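Local coordinates for periplasmic molybdate-binding protein (Azotobacter vinelandii, PDB 1ATG), which binds molybdate or tungstate in the periplasm, in a cleft between two domains, and probably delivers the oxyanion to an ABC transporter, at residues E15-Q20 / V219-A224; S59-D64 / V191-I196; T122-H127 / N185-I190. All blocks are in the same frame, centred on the assembly; numbering follows the deposited sequence.

Interaction 1: E15-Q20 / V219-A224; sequences EQLAGQ and VAIIKA. With EDO (1,2-ethanediol), chain E.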
loop_
_atom_site.group_PDB
_atom_site.type_symbol
_atom_site.label_atom_id
_atom_site.label_comp_id
_atom_site.label_asym_id
_atom_site.label_seq_id
_atom_site.Cartn_x
_atom_site.Cartn_y
_atom_site.Cartn_z
ATOM N N GLU A 15 4.022 2.554 11.266
ATOM C CA GLU A 15 4.951 3.121 12.250
ATOM C C GLU A 15 4.191 4.047 13.183
ATOM O O GLU A 15 4.400 4.030 14.408
ATOM C CB GLU A 15 6.094 3.851 11.542
ATOM C CG GLU A 15 7.063 2.880 10.869
ATOM C CD GLU A 15 8.031 3.517 9.895
ATOM O OE1 GLU A 15 7.767 4.641 9.427
ATOM O OE2 GLU A 15 9.060 2.874 9.568
ATOM N N GLN A 16 3.301 4.877 12.652
ATOM C CA GLN A 16 2.476 5.744 13.487
ATOM C C GLN A 16 1.587 4.910 14.402
ATOM O O GLN A 16 1.466 5.203 15.610
ATOM C CB GLN A 16 1.603 6.685 12.660
ATOM C CG GLN A 16 2.393 7.697 11.852
ATOM C CD GLN A 16 1.505 8.482 10.918
ATOM O OE1 GLN A 16 0.625 7.934 10.250
ATOM N NE2 GLN A 16 1.710 9.792 10.834
ATOM N N LEU A 17 0.936 3.890 13.865
ATOM C CA LEU A 17 0.059 3.031 14.653
ATOM C C LEU A 17 0.814 2.305 15.754
ATOM O O LEU A 17 0.341 2.282 16.900
ATOM C CB LEU A 17 -0.632 2.015 13.752
ATOM C CG LEU A 17 -1.670 2.584 12.778
ATOM C CD1 LEU A 17 -1.931 1.607 11.645
ATOM C CD2 LEU A 17 -2.974 2.883 13.515
ATOM N N ALA A 18 1.940 1.693 15.426
ATOM C CA ALA A 18 2.764 0.999 16.410
ATOM C C ALA A 18 3.191 1.949 17.515
ATOM O O ALA A 18 3.136 1.591 18.716
ATOM C CB ALA A 18 3.982 0.412 15.702
ATOM N N GLY A 19 3.569 3.180 17.232
ATOM C CA GLY A 19 3.951 4.179 18.214
ATOM C C GLY A 19 2.792 4.452 19.169
ATOM O O GLY A 19 2.975 4.509 20.399
ATOM N N GLN A 20 1.586 4.629 18.632
ATOM C CA GLN A 20 0.427 4.872 19.484
ATOM C C GLN A 20 0.080 3.643 20.302
ATOM O O GLN A 20 -0.253 3.778 21.504
ATOM C CB GLN A 20 -0.748 5.333 18.627
ATOM C CG GLN A 20 -2.032 5.594 19.400
ATOM C CD GLN A 20 -1.897 6.652 20.469
ATOM O OE1 GLN A 20 -2.694 6.688 21.426
ATOM N NE2 GLN A 20 -0.904 7.524 20.393
ATOM N N VAL A 219 -8.273 3.898 13.814
ATOM C CA VAL A 219 -9.017 4.344 12.630
ATOM C C VAL A 219 -8.713 5.793 12.314
ATOM O O VAL A 219 -8.594 6.170 11.138
ATOM C CB VAL A 219 -10.522 4.074 12.809
ATOM C CG1 VAL A 219 -11.377 4.810 11.785
ATOM C CG2 VAL A 219 -10.828 2.583 12.717
ATOM N N ALA A 220 -8.584 6.653 13.339
ATOM C CA ALA A 220 -8.281 8.053 13.084
ATOM C C ALA A 220 -6.906 8.215 12.448
ATOM O O ALA A 220 -6.745 9.028 11.525
ATOM C CB ALA A 220 -8.409 8.872 14.361
ATOM N N ILE A 221 -5.922 7.448 12.871
ATOM C CA ILE A 221 -4.591 7.486 12.272
ATOM C C ILE A 221 -4.645 7.011 10.821
ATOM O O ILE A 221 -4.041 7.616 9.941
ATOM C CB ILE A 221 -3.597 6.657 13.105
ATOM C CG1 ILE A 221 -3.334 7.350 14.450
ATOM C CG2 ILE A 221 -2.299 6.408 12.356
ATOM C CD1 ILE A 221 -2.659 6.502 15.506
ATOM N N ILE A 222 -5.392 5.944 10.575
ATOM C CA ILE A 222 -5.549 5.407 9.216
ATOM C C ILE A 222 -6.208 6.426 8.309
ATOM O O ILE A 222 -5.750 6.648 7.181
ATOM C CB ILE A 222 -6.319 4.078 9.306
ATOM C CG1 ILE A 222 -5.444 3.026 10.001
ATOM C CG2 ILE A 222 -6.771 3.593 7.941
ATOM C CD1 ILE A 222 -6.208 1.792 10.431
ATOM N N LYS A 223 -7.270 7.078 8.777
ATOM C CA LYS A 223 -7.938 8.088 7.966
ATOM C C LYS A 223 -7.077 9.317 7.734
ATOM O O LYS A 223 -7.106 9.913 6.656
ATOM C CB LYS A 223 -9.262 8.520 8.613
ATOM C CG LYS A 223 -10.310 7.430 8.505
ATOM C CD LYS A 223 -11.703 7.910 8.870
ATOM C CE LYS A 223 -12.734 6.785 8.794
ATOM N NZ LYS A 223 -14.116 7.355 8.874
ATOM N N ALA A 224 -6.264 9.710 8.715
ATOM C CA ALA A 224 -5.375 10.853 8.551
ATOM C C ALA A 224 -4.330 10.599 7.477
ATOM O O ALA A 224 -3.831 11.531 6.841
ATOM C CB ALA A 224 -4.720 11.230 9.876
HETATM C C1 EDO E . -0.745 11.849 8.577
HETATM O O1 EDO E . 0.515 11.814 9.455
HETATM C C2 EDO E . -0.561 12.545 7.217
HETATM O O2 EDO E . 0.883 12.227 6.697
HETATM O O HOH W 1 -1.798 9.187 10.055
#

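Interaction 2: S59-D64 / V191-I196; sequences SPEKLD and VQQAVI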
loop_
_atom_site.group_PDB
_atom_site.type_symbol
_atom_site.label_atom_id
_atom_site.label_comp_id
_atom_site.label_asym_id
_atom_site.label_seq_id
_atom_site.Cartn_x
_atom_site.Cartn_y
_atom_site.Cartn_z
ATOM N N SER A 59 -4.020 -12.041 -1.206
ATOM C CA SER A 59 -3.008 -12.759 -0.427
ATOM C C SER A 59 -3.567 -13.235 0.896
ATOM O O SER A 59 -3.472 -14.439 1.179
ATOM C CB SER A 59 -1.682 -12.028 -0.334
ATOM O OG SER A 59 -0.975 -12.195 -1.575
ATOM N N PRO A 60 -4.205 -12.398 1.704
ATOM C CA PRO A 60 -4.843 -12.849 2.932
ATOM C C PRO A 60 -5.850 -13.953 2.669
ATOM O O PRO A 60 -5.910 -14.929 3.447
ATOM C CB PRO A 60 -5.505 -11.579 3.475
ATOM C CG PRO A 60 -4.564 -10.510 3.003
ATOM C CD PRO A 60 -4.267 -10.920 1.568
ATOM N N GLU A 61 -6.675 -13.876 1.646
ATOM C CA GLU A 61 -7.653 -14.912 1.313
ATOM C C GLU A 61 -6.971 -16.232 0.987
ATOM O O GLU A 61 -7.386 -17.288 1.510
ATOM C CB GLU A 61 -8.521 -14.497 0.130
ATOM C CG GLU A 61 -9.559 -13.440 0.448
ATOM C CD GLU A 61 -10.198 -12.807 -0.768
ATOM O OE1 GLU A 61 -9.722 -13.015 -1.900
ATOM O OE2 GLU A 61 -11.203 -12.077 -0.589
ATOM N N LYS A 62 -5.902 -16.217 0.205
ATOM C CA LYS A 62 -5.153 -17.432 -0.104
ATOM C C LYS A 62 -4.538 -18.033 1.144
ATOM O O LYS A 62 -4.614 -19.263 1.335
ATOM C CB LYS A 62 -4.070 -17.146 -1.146
ATOM C CG LYS A 62 -4.617 -16.912 -2.542
ATOM C CD LYS A 62 -3.612 -16.250 -3.463
ATOM C CE LYS A 62 -2.502 -17.185 -3.908
ATOM N NZ LYS A 62 -1.402 -16.439 -4.587
ATOM N N LEU A 63 -3.978 -17.225 2.036
ATOM C CA LEU A 63 -3.406 -17.718 3.278
ATOM C C LEU A 63 -4.486 -18.380 4.131
ATOM O O LEU A 63 -4.238 -19.423 4.753
ATOM C CB LEU A 63 -2.745 -16.590 4.073
ATOM C CG LEU A 63 -1.464 -16.035 3.440
ATOM C CD1 LEU A 63 -1.045 -14.783 4.188
ATOM C CD2 LEU A 63 -0.356 -17.084 3.430
ATOM N N ASP A 64 -5.674 -17.786 4.178
ATOM C CA ASP A 64 -6.782 -18.351 4.949
ATOM C C ASP A 64 -7.183 -19.700 4.365
ATOM O O ASP A 64 -7.302 -20.700 5.087
ATOM C CB ASP A 64 -7.959 -17.385 4.943
ATOM C CG ASP A 64 -8.786 -17.368 6.209
ATOM O OD1 ASP A 64 -8.650 -18.284 7.051
ATOM O OD2 ASP A 64 -9.587 -16.419 6.376
ATOM N N VAL A 191 -8.502 -2.608 -1.716
ATOM C CA VAL A 191 -9.058 -3.091 -0.458
ATOM C C VAL A 191 -8.010 -3.908 0.277
ATOM O O VAL A 191 -7.570 -4.932 -0.244
ATOM C CB VAL A 191 -10.353 -3.887 -0.732
ATOM C CG1 VAL A 191 -10.869 -4.446 0.581
ATOM C CG2 VAL A 191 -11.369 -2.978 -1.406
ATOM N N GLN A 192 -7.547 -3.405 1.414
ATOM C CA GLN A 192 -6.398 -3.998 2.083
ATOM C C GLN A 192 -6.812 -4.819 3.286
ATOM O O GLN A 192 -7.481 -4.314 4.199
ATOM C CB GLN A 192 -5.430 -2.862 2.494
ATOM C CG GLN A 192 -5.156 -1.916 1.334
ATOM C CD GLN A 192 -4.119 -0.843 1.516
ATOM O OE1 GLN A 192 -4.105 0.109 0.731
ATOM N NE2 GLN A 192 -3.209 -0.948 2.477
ATOM N N GLN A 193 -6.413 -6.095 3.266
ATOM C CA GLN A 193 -6.789 -6.990 4.354
ATOM C C GLN A 193 -5.586 -7.466 5.141
ATOM O O GLN A 193 -4.448 -7.482 4.669
ATOM C CB GLN A 193 -7.571 -8.195 3.825
ATOM C CG GLN A 193 -8.913 -7.791 3.227
ATOM C CD GLN A 193 -9.891 -8.951 3.265
ATOM O OE1 GLN A 193 -9.530 -10.061 2.872
ATOM N NE2 GLN A 193 -11.097 -8.696 3.756
ATOM N N ALA A 194 -5.860 -7.799 6.402
ATOM C CA ALA A 194 -4.873 -8.268 7.333
ATOM C C ALA A 194 -5.314 -9.619 7.911
ATOM O O ALA A 194 -6.496 -9.936 7.936
ATOM C CB ALA A 194 -4.677 -7.285 8.480
ATOM N N VAL A 195 -4.313 -10.396 8.303
ATOM C CA VAL A 195 -4.586 -11.679 8.943
ATOM C C VAL A 195 -3.555 -11.885 10.053
ATOM O O VAL A 195 -2.459 -11.341 10.085
ATOM C CB VAL A 195 -4.481 -12.914 8.029
ATOM C CG1 VAL A 195 -5.641 -13.035 7.061
ATOM C CG2 VAL A 195 -3.153 -12.943 7.273
ATOM N N ILE A 196 -3.951 -12.752 10.996
ATOM C CA ILE A 196 -3.031 -13.275 11.992
ATOM C C ILE A 196 -2.467 -14.575 11.384
ATOM O O ILE A 196 -3.207 -15.312 10.744
ATOM C CB ILE A 196 -3.693 -13.584 13.341
ATOM C CG1 ILE A 196 -4.152 -12.276 14.004
ATOM C CG2 ILE A 196 -2.750 -14.344 14.268
ATOM C CD1 ILE A 196 -4.933 -12.488 15.288
#

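Interaction 3: T122-H127 / N185-I190; sequences TQVLTH and NYYEPI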
loop_
_atom_site.group_PDB
_atom_site.type_symbol
_atom_site.label_atom_id
_atom_site.label_comp_id
_atom_site.label_asym_id
_atom_site.label_seq_id
_atom_site.Cartn_x
_atom_site.Cartn_y
_atom_site.Cartn_z
ATOM N N THR A 122 -1.419 0.174 -13.186
ATOM C CA THR A 122 -1.513 -0.452 -14.505
ATOM C C THR A 122 -2.945 -0.460 -15.022
ATOM O O THR A 122 -3.187 -0.153 -16.192
ATOM C CB THR A 122 -0.952 -1.877 -14.411
ATOM O OG1 THR A 122 0.410 -1.808 -13.951
ATOM C CG2 THR A 122 -0.953 -2.555 -15.769
ATOM N N GLN A 123 -3.900 -0.711 -14.125
ATOM C CA GLN A 123 -5.301 -0.651 -14.486
ATOM C C GLN A 123 -5.698 0.742 -14.962
ATOM O O GLN A 123 -6.509 0.844 -15.891
ATOM C CB GLN A 123 -6.196 -1.077 -13.311
ATOM C CG GLN A 123 -6.150 -2.586 -13.101
ATOM C CD GLN A 123 -6.845 -3.034 -11.840
ATOM O OE1 GLN A 123 -7.079 -2.265 -10.908
ATOM N NE2 GLN A 123 -7.160 -4.344 -11.798
ATOM N N VAL A 124 -5.158 1.798 -14.361
ATOM C CA VAL A 124 -5.463 3.147 -14.827
ATOM C C VAL A 124 -4.948 3.338 -16.245
ATOM O O VAL A 124 -5.655 3.883 -17.096
ATOM C CB VAL A 124 -4.871 4.204 -13.893
ATOM C CG1 VAL A 124 -5.023 5.609 -14.461
ATOM C CG2 VAL A 124 -5.539 4.099 -12.522
ATOM N N LEU A 125 -3.708 2.920 -16.524
ATOM C CA LEU A 125 -3.205 3.046 -17.893
ATOM C C LEU A 125 -4.045 2.247 -18.881
ATOM O O LEU A 125 -4.320 2.723 -19.989
ATOM C CB LEU A 125 -1.738 2.644 -17.978
ATOM C CG LEU A 125 -0.768 3.505 -17.156
ATOM C CD1 LEU A 125 0.646 3.039 -17.468
ATOM C CD2 LEU A 125 -0.927 4.985 -17.435
ATOM N N THR A 126 -4.486 1.060 -18.479
ATOM C CA THR A 126 -5.360 0.275 -19.357
ATOM C C THR A 126 -6.664 1.013 -19.561
ATOM O O THR A 126 -7.209 1.053 -20.685
ATOM C CB THR A 126 -5.584 -1.098 -18.700
ATOM O OG1 THR A 126 -4.346 -1.816 -18.757
ATOM C CG2 THR A 126 -6.702 -1.888 -19.363
ATOM N N HIS A 127 -7.225 1.603 -18.513
ATOM C CA HIS A 127 -8.483 2.332 -18.642
ATOM C C HIS A 127 -8.389 3.460 -19.654
ATOM O O HIS A 127 -9.348 3.719 -20.398
ATOM C CB HIS A 127 -8.905 2.864 -17.267
ATOM C CG HIS A 127 -10.271 3.481 -17.248
ATOM N ND1 HIS A 127 -11.422 2.755 -17.017
ATOM C CD2 HIS A 127 -10.660 4.754 -17.450
ATOM C CE1 HIS A 127 -12.454 3.586 -17.069
ATOM N NE2 HIS A 127 -12.031 4.791 -17.348
ATOM N N ASN A 185 -13.527 4.672 -10.755
ATOM C CA ASN A 185 -13.904 3.726 -11.799
ATOM C C ASN A 185 -12.759 3.441 -12.760
ATOM O O ASN A 185 -12.942 2.653 -13.694
ATOM C CB ASN A 185 -15.130 4.220 -12.572
ATOM C CG ASN A 185 -14.926 5.548 -13.260
ATOM O OD1 ASN A 185 -14.317 6.482 -12.746
ATOM N ND2 ASN A 185 -15.455 5.682 -14.471
ATOM N N TYR A 186 -11.567 4.008 -12.531
ATOM C CA TYR A 186 -10.443 3.782 -13.422
ATOM C C TYR A 186 -9.596 2.582 -13.021
ATOM O O TYR A 186 -8.716 2.198 -13.802
ATOM C CB TYR A 186 -9.530 5.003 -13.520
ATOM C CG TYR A 186 -10.029 6.180 -14.314
ATOM C CD1 TYR A 186 -11.370 6.543 -14.377
ATOM C CD2 TYR A 186 -9.119 6.968 -15.017
ATOM C CE1 TYR A 186 -11.781 7.633 -15.116
ATOM C CE2 TYR A 186 -9.519 8.066 -15.758
ATOM C CZ TYR A 186 -10.859 8.396 -15.796
ATOM O OH TYR A 186 -11.279 9.489 -16.527
ATOM N N TYR A 187 -9.813 2.044 -11.831
ATOM C CA TYR A 187 -9.067 0.917 -11.319
ATOM C C TYR A 187 -9.929 0.209 -10.276
ATOM O O TYR A 187 -10.859 0.836 -9.742
ATOM C CB TYR A 187 -7.751 1.352 -10.689
ATOM C CG TYR A 187 -7.804 2.313 -9.522
ATOM C CD1 TYR A 187 -8.057 3.668 -9.674
ATOM C CD2 TYR A 187 -7.588 1.845 -8.233
ATOM C CE1 TYR A 187 -8.067 4.527 -8.596
ATOM C CE2 TYR A 187 -7.609 2.700 -7.145
ATOM C CZ TYR A 187 -7.854 4.041 -7.332
ATOM O OH TYR A 187 -7.819 4.856 -6.224
ATOM N N GLU A 188 -9.610 -1.031 -9.959
ATOM C CA GLU A 188 -10.396 -1.701 -8.912
ATOM C C GLU A 188 -9.944 -1.200 -7.557
ATOM O O GLU A 188 -8.740 -1.067 -7.311
ATOM C CB GLU A 188 -10.200 -3.211 -9.043
ATOM C CG GLU A 188 -10.766 -3.781 -10.344
ATOM C CD GLU A 188 -12.276 -3.813 -10.397
ATOM O OE1 GLU A 188 -12.979 -3.537 -9.397
ATOM O OE2 GLU A 188 -12.850 -4.155 -11.457
ATOM N N PRO A 189 -10.845 -0.934 -6.624
ATOM C CA PRO A 189 -10.466 -0.410 -5.314
ATOM C C PRO A 189 -9.415 -1.238 -4.617
ATOM O O PRO A 189 -9.365 -2.470 -4.635
ATOM C CB PRO A 189 -11.781 -0.323 -4.561
ATOM C CG PRO A 189 -12.795 -0.110 -5.640
ATOM C CD PRO A 189 -12.314 -0.950 -6.798
ATOM N N ILE A 190 -8.511 -0.523 -3.942
ATOM C CA ILE A 190 -7.377 -1.148 -3.254
ATOM C C ILE A 190 -7.794 -1.494 -1.841
ATOM O O ILE A 190 -7.530 -0.776 -0.869
ATOM C CB ILE A 190 -6.165 -0.205 -3.321
ATOM C CG1 ILE A 190 -5.810 0.162 -4.772
ATOM C CG2 ILE A 190 -4.953 -0.832 -2.647
ATOM C CD1 ILE A 190 -4.832 1.306 -4.888
HETATM O O HOH W 2 -6.655 -2.575 -8.185
HETATM O O HOH W 3 -11.926 0.209 -15.936
#

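Interaction 1: E15-Q20 / V219-A224
Leu17 and Ile221 meet in an apolar contact between two nearly antiparallel helices, 11-25 near the start of the chain and 216-224 near its end. The short segment axes approach to 9.9 Å, with 157° between their directions. Ile221 points at the other helix and buries more surface here than any other residue. Its CG2 lies 3.8 Å from Leu17 CD2, and the two side chains run alongside in opposite senses. CD1 of Ile221 lies 3.8 Å from Gln20 CB. The second methyl of Leu17 serves a different neighbour: CD1 sits 4.1 Å from Ile222 CG1, and these two side chains cross at about a right angle. An alanine at Leu17 would probably open a gap beside Ile221 and Ile222, because both methyls that touch them would be gone.

The polar edge is built by Gln16, whose extended chain carries the amide to a water and a diol. No direct hydrogen bond joins residues 15-20 to 219-224. Instead one water donates to Gln16 OE1 at 2.7 Å and to Ile221 O at 2.7 Å, a bridge to a backbone carbonyl. Gln16 NE2 donates to O1 of a 1,2-ethanediol, probably from the crystallisation liquor, at 2.7 Å.

Other parts of the fold close round the apolar side. Leu17 also packs on Phe10, Met213 and Trp212, the last of helix 203-212. Ile222 rests on Tyr227 and Leu229. Elsewhere on helix 11-25, Glu15 and Ala18 touch Ile31 of strand 29-34.

Interaction 2: S59-D64 / V191-I196
Val195 of strand 191-196 meets Pro60 and Leu63 through its first torsion: chi1 of -74° sets CG1 anti to the carbonyl carbon. CG2 falls between the backbone N and the carbonyl carbon. CG1 then lies 3.9 Å from Pro60 CB, while CG2 is 4.2 Å from Leu63 CD1. Gln193 also points at the helix, and its CB packs 3.9 Å from Pro60 CG. Beyond CB its extended chain carries the amide on past the proline.

The proline ring therefore sits over the strand between two side chains that both point at the helix. Its CG also comes to 3.5 Å from the backbone Gln193 O. Leu63 lies one helical turn on and crosses Val195 obliquely. Glu61 adds a looser touch, with CG 4.2 Å from Gln193 OE1; its carboxylate plane stands 84° from the Gln193 amide plane.

The strand belongs to the mixed sheet, and helix 58-65 packs on one side of it. On the other side, Ala194 touches Met210 of helix 203-212.

No hydrogen bond crosses this contact. The buried amide of Gln193 is satisfied elsewhere: OE1 accepts from Arg74 NH1, and NE2 bonds Thr76 OG1. Arg74 also forms a salt bridge with Asp64. The helix thus meets the strand by apolar packing, and Arg74 ties Gln193 OE1 and Asp64 OD2 together beside it.

Interaction 3: T122-H127 / N185-I190
His127 and Tyr186 form the tightly packed part of this contact, an offset stack with ring centroids 4.2 Å apart and planes 25° from parallel. His127 CD2 lies over the centre of the tyrosine ring, 3.5 Å from Tyr186 CG. His127 CG stands anti to its backbone N. Tyr186 CA sits over a face of the imidazole, 3.9 Å from its centroid, in a CH-pi contact. Elsewhere in the contact, Val124 CG2 approaches Tyr187 CD1 at 3.8 Å. The backbone Tyr186 O receives a CA-H...O contact from Val124. Tyr187 OH is hydrogen-bonded to Leu82 N of strand 75-86.

Gln123 supplies the direct hydrogen bond. Its OE1 accepts from Glu188 N at 3.0 Å, with an N-H...O angle of 165°. The donor lies above the amide plane, 46° out of it.

The looser side is bridged by water. One water donates to Gln123 OE1 and to Glu188 O, so OE1 has two donors. Another water lies in the plane of the imidazole, 2.8 Å from His127 ND1. It reaches Asn185 O only through a weak bond.

The contact joins the C-terminal end of helix 116-127 to the loop leading into strand 191-196. Helix 116-127 begins at the anion pocket, where Tyr117 is a site residue, in the two-domain fold of periplasmic binding proteins.

In the fold
None of the three contacts touches the anion; each lies at some distance from it. Interactions 2 and 3 adjoin in sequence: the loop 185-190 runs straight into strand 191-196, and their centres are about 21 Å apart. Interaction 1 lies about 20 Å from interaction 2 and about 27 Å from interaction 3, centre to centre, and it touches neither. Along the chain, interaction 3 is nested within interaction 2, and both lie within interaction 1. The bound tungstate is about 10 Å from the side chain of Pro60, about 11 Å from that of Tyr187 and about 13 Å from that of Ile222. From the strand, Gln192 hydrogen-bonds the site residues Tyr117 and Asn9.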